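HTH-type transcriptional regulator cbl (Escherichia coli K12, PDB 2FYI) is a LysR-family transcriptional regulator that may serve as an accessory regulator of the cys regulon, represented here by its cofactor-binding domain. Local coordinates at residues Pro77-His89 / Arg183-Arg197. Residues are numbered along the deposited sequence; the frame is centred on the assembly and turned at random.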
loop_
_atom_site.group_PDB
_atom_site.type_symbol
_atom_site.label_atom_id
_atom_site.label_comp_id
_atom_site.label_asym_id
_atom_site.label_seq_id
_atom_site.Cartn_x
_atom_site.Cartn_y
_atom_site.Cartn_z
ATOM N N PRO A 77 -25.657 3.070 -5.485
ATOM C CA PRO A 77 -26.768 3.802 -6.074
ATOM C C PRO A 77 -26.371 5.217 -6.486
ATOM O O PRO A 77 -26.991 5.797 -7.377
ATOM C CB PRO A 77 -27.786 3.889 -4.931
ATOM C CG PRO A 77 -27.477 2.752 -4.052
ATOM C CD PRO A 77 -25.974 2.573 -4.134
ATOM N N GLN A 78 -25.358 5.790 -5.850
ATOM C CA GLN A 78 -25.013 7.172 -6.178
ATOM C C GLN A 78 -23.888 7.312 -7.178
ATOM O O GLN A 78 -23.475 8.410 -7.510
ATOM C CB GLN A 78 -24.626 7.939 -4.950
ATOM C CG GLN A 78 -25.772 8.365 -4.124
ATOM C CD GLN A 78 -25.271 8.910 -2.808
ATOM O OE1 GLN A 78 -24.066 8.766 -2.455
ATOM N NE2 GLN A 78 -26.179 9.551 -2.061
ATOM N N LEU A 79 -23.364 6.199 -7.650
ATOM C CA LEU A 79 -22.348 6.288 -8.674
ATOM C C LEU A 79 -22.799 5.596 -9.944
ATOM O O LEU A 79 -23.807 4.904 -9.960
ATOM C CB LEU A 79 -21.017 5.715 -8.179
ATOM C CG LEU A 79 -20.498 6.279 -6.858
ATOM C CD1 LEU A 79 -19.252 5.536 -6.505
ATOM C CD2 LEU A 79 -20.250 7.790 -6.922
ATOM N N VAL A 80 -22.040 5.808 -11.008
ATOM C CA VAL A 80 -22.254 5.145 -12.286
ATOM C C VAL A 80 -20.884 4.603 -12.706
ATOM O O VAL A 80 -19.914 5.372 -12.748
ATOM C CB VAL A 80 -22.689 6.170 -13.349
ATOM C CG1 VAL A 80 -22.841 5.506 -14.698
ATOM C CG2 VAL A 80 -23.975 6.863 -12.946
ATOM N N ALA A 81 -20.786 3.315 -13.026
ATOM C CA ALA A 81 -19.483 2.740 -13.278
ATOM C C ALA A 81 -19.402 2.082 -14.636
ATOM O O ALA A 81 -20.353 1.448 -15.089
ATOM C CB ALA A 81 -19.141 1.759 -12.197
ATOM N N PHE A 82 -18.251 2.232 -15.286
ATOM C CA PHE A 82 -18.017 1.598 -16.574
ATOM C C PHE A 82 -16.837 0.669 -16.428
ATOM O O PHE A 82 -15.877 0.980 -15.708
ATOM C CB PHE A 82 -17.683 2.641 -17.622
ATOM C CG PHE A 82 -18.664 3.765 -17.699
ATOM C CD1 PHE A 82 -18.572 4.849 -16.842
ATOM C CD2 PHE A 82 -19.664 3.774 -18.662
ATOM C CE1 PHE A 82 -19.487 5.930 -16.932
ATOM C CE2 PHE A 82 -20.580 4.849 -18.753
ATOM C CZ PHE A 82 -20.486 5.918 -17.884
ATOM N N PRO A 83 -16.906 -0.473 -17.120
ATOM C CA PRO A 83 -15.845 -1.494 -17.133
ATOM C C PRO A 83 -14.607 -1.015 -17.885
ATOM O O PRO A 83 -14.703 -0.551 -19.012
ATOM C CB PRO A 83 -16.516 -2.687 -17.827
ATOM C CG PRO A 83 -17.682 -2.126 -18.552
ATOM C CD PRO A 83 -18.076 -0.826 -17.943
ATOM N N TRP A 84 -13.454 -1.102 -17.257
ATOM C CA TRP A 84 -12.242 -0.743 -17.945
ATOM C C TRP A 84 -11.582 -1.972 -18.595
ATOM O O TRP A 84 -11.418 -2.008 -19.814
ATOM C CB TRP A 84 -11.313 0.024 -17.033
ATOM C CG TRP A 84 -10.078 0.448 -17.686
ATOM C CD1 TRP A 84 -9.800 0.439 -19.028
ATOM C CD2 TRP A 84 -8.933 0.990 -17.038
ATOM N NE1 TRP A 84 -8.549 0.941 -19.252
ATOM C CE2 TRP A 84 -7.989 1.283 -18.043
ATOM C CE3 TRP A 84 -8.610 1.255 -15.702
ATOM C CZ2 TRP A 84 -6.737 1.816 -17.750
ATOM C CZ3 TRP A 84 -7.372 1.789 -15.417
ATOM C CH2 TRP A 84 -6.447 2.055 -16.436
ATOM N N PHE A 85 -11.239 -2.983 -17.809
ATOM C CA PHE A 85 -10.777 -4.252 -18.364
ATOM C C PHE A 85 -10.975 -5.362 -17.336
ATOM O O PHE A 85 -11.292 -5.087 -16.173
ATOM C CB PHE A 85 -9.315 -4.173 -18.792
ATOM C CG PHE A 85 -8.402 -3.820 -17.680
ATOM C CD1 PHE A 85 -7.924 -4.804 -16.824
ATOM C CD2 PHE A 85 -8.064 -2.480 -17.437
ATOM C CE1 PHE A 85 -7.093 -4.478 -15.757
ATOM C CE2 PHE A 85 -7.228 -2.133 -16.357
ATOM C CZ PHE A 85 -6.740 -3.141 -15.509
ATOM N N ARG A 86 -10.805 -6.615 -17.763
ATOM C CA ARG A 86 -10.861 -7.756 -16.837
ATOM C C ARG A 86 -9.513 -8.369 -16.493
ATOM O O ARG A 86 -8.550 -8.243 -17.236
ATOM C CB ARG A 86 -11.847 -8.807 -17.295
ATOM C CG ARG A 86 -13.218 -8.254 -17.226
ATOM C CD ARG A 86 -14.084 -8.879 -18.255
ATOM N NE ARG A 86 -15.027 -9.793 -17.618
ATOM C CZ ARG A 86 -14.852 -11.109 -17.454
ATOM N NH1 ARG A 86 -13.750 -11.751 -17.899
ATOM N NH2 ARG A 86 -15.809 -11.797 -16.839
ATOM N N TRP A 87 -9.444 -8.989 -15.321
ATOM C CA TRP A 87 -8.190 -9.550 -14.838
ATOM C C TRP A 87 -8.383 -10.681 -13.864
ATOM O O TRP A 87 -9.446 -10.802 -13.243
ATOM C CB TRP A 87 -7.377 -8.481 -14.170
ATOM C CG TRP A 87 -8.003 -7.911 -12.972
ATOM C CD1 TRP A 87 -8.842 -6.851 -12.922
ATOM C CD2 TRP A 87 -7.815 -8.346 -11.614
ATOM N NE1 TRP A 87 -9.189 -6.579 -11.617
ATOM C CE2 TRP A 87 -8.568 -7.482 -10.793
ATOM C CE3 TRP A 87 -7.076 -9.379 -11.012
ATOM C CZ2 TRP A 87 -8.606 -7.620 -9.395
ATOM C CZ3 TRP A 87 -7.115 -9.511 -9.626
ATOM C CH2 TRP A 87 -7.880 -8.640 -8.835
ATOM N N HIS A 88 -7.338 -11.498 -13.734
ATOM C CA HIS A 88 -7.371 -12.695 -12.906
ATOM C C HIS A 88 -6.244 -12.710 -11.910
ATOM O O HIS A 88 -5.194 -12.093 -12.118
ATOM C CB HIS A 88 -7.161 -13.919 -13.766
ATOM C CG HIS A 88 -8.355 -14.319 -14.560
ATOM N ND1 HIS A 88 -9.267 -15.245 -14.106
ATOM C CD2 HIS A 88 -8.777 -13.944 -15.788
ATOM C CE1 HIS A 88 -10.210 -15.418 -15.013
ATOM N NE2 HIS A 88 -9.934 -14.643 -16.043
ATOM N N HIS A 89 -6.426 -13.472 -10.842
ATOM C CA HIS A 89 -5.325 -13.692 -9.917
ATOM C C HIS A 89 -4.370 -14.726 -10.461
ATOM O O HIS A 89 -4.765 -15.674 -11.156
ATOM C CB HIS A 89 -5.832 -14.187 -8.585
ATOM C CG HIS A 89 -6.633 -13.180 -7.838
ATOM N ND1 HIS A 89 -8.003 -13.266 -7.715
ATOM C CD2 HIS A 89 -6.261 -12.061 -7.180
ATOM C CE1 HIS A 89 -8.440 -12.240 -7.011
ATOM N NE2 HIS A 89 -7.401 -11.497 -6.668
ATOM N N ARG A 183 -5.878 -19.127 -13.901
ATOM C CA ARG A 183 -7.131 -18.607 -14.428
ATOM C C ARG A 183 -8.231 -19.658 -14.419
ATOM O O ARG A 183 -9.411 -19.337 -14.298
ATOM C CB ARG A 183 -6.951 -18.115 -15.850
ATOM C CG ARG A 183 -6.157 -16.874 -15.966
ATOM C CD ARG A 183 -5.672 -16.662 -17.421
ATOM N NE ARG A 183 -4.674 -15.580 -17.509
ATOM C CZ ARG A 183 -3.449 -15.641 -16.976
ATOM N NH1 ARG A 183 -3.045 -16.734 -16.311
ATOM N NH2 ARG A 183 -2.621 -14.605 -17.094
ATOM N N HIS A 184 -7.858 -20.916 -14.566
ATOM C CA HIS A 184 -8.853 -21.938 -14.625
ATOM C C HIS A 184 -9.415 -22.245 -13.243
ATOM O O HIS A 184 -10.260 -23.095 -13.103
ATOM C CB HIS A 184 -8.278 -23.195 -15.282
ATOM C CG HIS A 184 -7.120 -23.786 -14.546
ATOM N ND1 HIS A 184 -5.929 -23.115 -14.368
ATOM C CD2 HIS A 184 -6.965 -24.990 -13.944
ATOM C CE1 HIS A 184 -5.096 -23.874 -13.678
ATOM N NE2 HIS A 184 -5.707 -25.008 -13.392
ATOM N N LEU A 185 -8.973 -21.546 -12.216
ATOM C CA LEU A 185 -9.350 -21.918 -10.858
ATOM C C LEU A 185 -10.131 -20.834 -10.174
ATOM O O LEU A 185 -10.893 -21.117 -9.277
ATOM C CB LEU A 185 -8.118 -22.205 -10.004
ATOM C CG LEU A 185 -7.211 -23.324 -10.492
ATOM C CD1 LEU A 185 -6.143 -23.514 -9.427
ATOM C CD2 LEU A 185 -7.996 -24.566 -10.720
ATOM N N PHE A 186 -9.905 -19.591 -10.562
ATOM C CA PHE A 186 -10.661 -18.479 -10.006
ATOM C C PHE A 186 -11.434 -17.713 -11.083
ATOM O O PHE A 186 -11.052 -17.721 -12.257
ATOM C CB PHE A 186 -9.711 -17.539 -9.323
ATOM C CG PHE A 186 -8.866 -18.199 -8.304
ATOM C CD1 PHE A 186 -9.368 -18.462 -7.033
ATOM C CD2 PHE A 186 -7.556 -18.550 -8.590
ATOM C CE1 PHE A 186 -8.564 -19.080 -6.057
ATOM C CE2 PHE A 186 -6.750 -19.175 -7.613
ATOM C CZ PHE A 186 -7.256 -19.442 -6.349
ATOM N N ASP A 187 -12.514 -17.042 -10.701
ATOM C CA ASP A 187 -13.194 -16.171 -11.653
ATOM C C ASP A 187 -12.481 -14.841 -11.877
ATOM O O ASP A 187 -11.677 -14.399 -11.032
ATOM C CB ASP A 187 -14.633 -15.931 -11.220
ATOM C CG ASP A 187 -15.464 -17.195 -11.289
ATOM O OD1 ASP A 187 -14.978 -18.171 -11.940
ATOM O OD2 ASP A 187 -16.574 -17.222 -10.695
ATOM N N ALA A 188 -12.787 -14.228 -13.027
ATOM C CA ALA A 188 -12.274 -12.914 -13.438
ATOM C C ALA A 188 -12.799 -11.791 -12.566
ATOM O O ALA A 188 -13.877 -11.888 -12.018
ATOM C CB ALA A 188 -12.670 -12.646 -14.841
ATOM N N ASN A 189 -12.022 -10.718 -12.460
ATOM C CA ASN A 189 -12.456 -9.483 -11.803
ATOM C C ASN A 189 -12.579 -8.381 -12.833
ATOM O O ASN A 189 -12.101 -8.513 -13.955
ATOM C CB ASN A 189 -11.419 -9.069 -10.771
ATOM C CG ASN A 189 -11.094 -10.186 -9.816
ATOM O OD1 ASN A 189 -11.822 -10.423 -8.846
ATOM N ND2 ASN A 189 -10.015 -10.904 -10.095
ATOM N N THR A 190 -13.193 -7.277 -12.451
ATOM C CA THR A 190 -13.296 -6.153 -13.364
ATOM C C THR A 190 -12.837 -4.886 -12.698
ATOM O O THR A 190 -13.067 -4.684 -11.499
ATOM C CB THR A 190 -14.716 -5.903 -13.765
ATOM O OG1 THR A 190 -15.244 -7.084 -14.352
ATOM C CG2 THR A 190 -14.746 -4.790 -14.762
ATOM N N VAL A 191 -12.186 -4.021 -13.461
ATOM C CA VAL A 191 -11.793 -2.745 -12.905
ATOM C C VAL A 191 -12.756 -1.724 -13.445
ATOM O O VAL A 191 -12.937 -1.640 -14.652
ATOM C CB VAL A 191 -10.409 -2.327 -13.322
ATOM C CG1 VAL A 191 -10.121 -1.016 -12.683
ATOM C CG2 VAL A 191 -9.428 -3.334 -12.881
ATOM N N TRP A 192 -13.360 -0.951 -12.542
ATOM C CA TRP A 192 -14.366 0.024 -12.904
ATOM C C TRP A 192 -13.850 1.432 -12.878
ATOM O O TRP A 192 -12.972 1.803 -12.069
ATOM C CB TRP A 192 -15.545 -0.062 -11.960
ATOM C CG TRP A 192 -16.150 -1.415 -11.923
ATOM C CD1 TRP A 192 -15.832 -2.430 -11.071
ATOM C CD2 TRP A 192 -17.190 -1.911 -12.771
ATOM N NE1 TRP A 192 -16.605 -3.537 -11.349
ATOM C CE2 TRP A 192 -17.449 -3.246 -12.379
ATOM C CE3 TRP A 192 -17.927 -1.356 -13.817
ATOM C CZ2 TRP A 192 -18.398 -4.031 -12.981
ATOM C CZ3 TRP A 192 -18.894 -2.151 -14.430
ATOM C CH2 TRP A 192 -19.112 -3.480 -14.004
ATOM N N LEU A 193 -14.421 2.219 -13.775
ATOM C CA LEU A 193 -14.236 3.630 -13.809
ATOM C C LEU A 193 -15.582 4.181 -13.369
ATOM O O LEU A 193 -16.607 3.894 -14.007
ATOM C CB LEU A 193 -13.995 4.021 -15.237
ATOM C CG LEU A 193 -12.761 3.387 -15.857
ATOM C CD1 LEU A 193 -13.020 3.084 -17.322
ATOM C CD2 LEU A 193 -11.549 4.313 -15.658
ATOM N N GLY A 194 -15.589 4.941 -12.274
ATOM C CA GLY A 194 -16.826 5.507 -11.757
ATOM C C GLY A 194 -16.874 7.028 -11.775
ATOM O O GLY A 194 -15.848 7.697 -11.664
ATOM N N LEU A 195 -18.073 7.578 -11.927
ATOM C CA LEU A 195 -18.294 9.019 -11.784
ATOM C C LEU A 195 -19.504 9.189 -10.897
ATOM O O LEU A 195 -20.344 8.264 -10.797
ATOM C CB LEU A 195 -18.616 9.664 -13.139
ATOM C CG LEU A 195 -17.583 9.462 -14.229
ATOM C CD1 LEU A 195 -18.128 9.757 -15.595
ATOM C CD2 LEU A 195 -16.434 10.366 -13.890
ATOM N N LYS A 196 -19.621 10.365 -10.283
ATOM C CA LYS A 196 -20.837 10.698 -9.550
ATOM C C LYS A 196 -22.028 10.819 -10.497
ATOM O O LYS A 196 -21.954 11.480 -11.541
ATOM C CB LYS A 196 -20.638 11.994 -8.794
ATOM C CG LYS A 196 -21.790 12.436 -7.933
ATOM C CD LYS A 196 -21.312 13.697 -7.239
ATOM C CE LYS A 196 -22.444 14.579 -6.788
ATOM N NZ LYS A 196 -22.949 14.064 -5.513
ATOM N N ARG A 197 -23.125 10.169 -10.142
ATOM C CA ARG A 197 -24.307 10.173 -11.009
ATOM C C ARG A 197 -24.982 11.539 -11.066
ATOM O O ARG A 197 -25.027 12.253 -10.069
ATOM C CB ARG A 197 -25.286 9.129 -10.518
ATOM C CG ARG A 197 -26.544 9.034 -11.275
ATOM C CD ARG A 197 -27.370 7.994 -10.599
ATOM N NE ARG A 197 -26.810 6.669 -10.835
ATOM C CZ ARG A 197 -27.011 5.983 -11.962
ATOM N NH1 ARG A 197 -27.757 6.522 -12.942
ATOM N NH2 ARG A 197 -26.482 4.770 -12.116
#
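R183 lays CG over one face of the H88 imidazole, where two antiparallel strands link the lobes of this periplasmic-binding-protein-like LysR cofactor-binding domain; its guanidinium turns away to salt bridges with E166 and D181. A188 CB covers the opposite face of H88, 4.0 Å from the ring centroid. N189 grips W87 O twice: its backbone N bonds at 2.7 Å, while ND2, 3.2 Å from the same O, comes from above the carbonyl plane. N189 CB sits 3.6 Å from the centroid of the five-membered ring of W87, whose chi1 of 63° turns the indole back across N189, and the amide tilts 31° from the indole. A leucine replacing W87 would probably leave the N189 side chain without its flat support and S70 OG without the indole NH. At V191 a classic beta bulge intervenes: O accepts from W84 N, N donates to F85 O, and CG2 lies over the F85 face. W192 leans against A81 and P83. L193 pairs with F82 through two 2.7 Å bonds, N to O and O to N, L193 CD1 meeting W84 CB. L195 and V80 repeat the reciprocal bonding. R197 N reaches Q78 O, and its guanidinium spreads flat over V80 CG2, 3.3 Å from CZ.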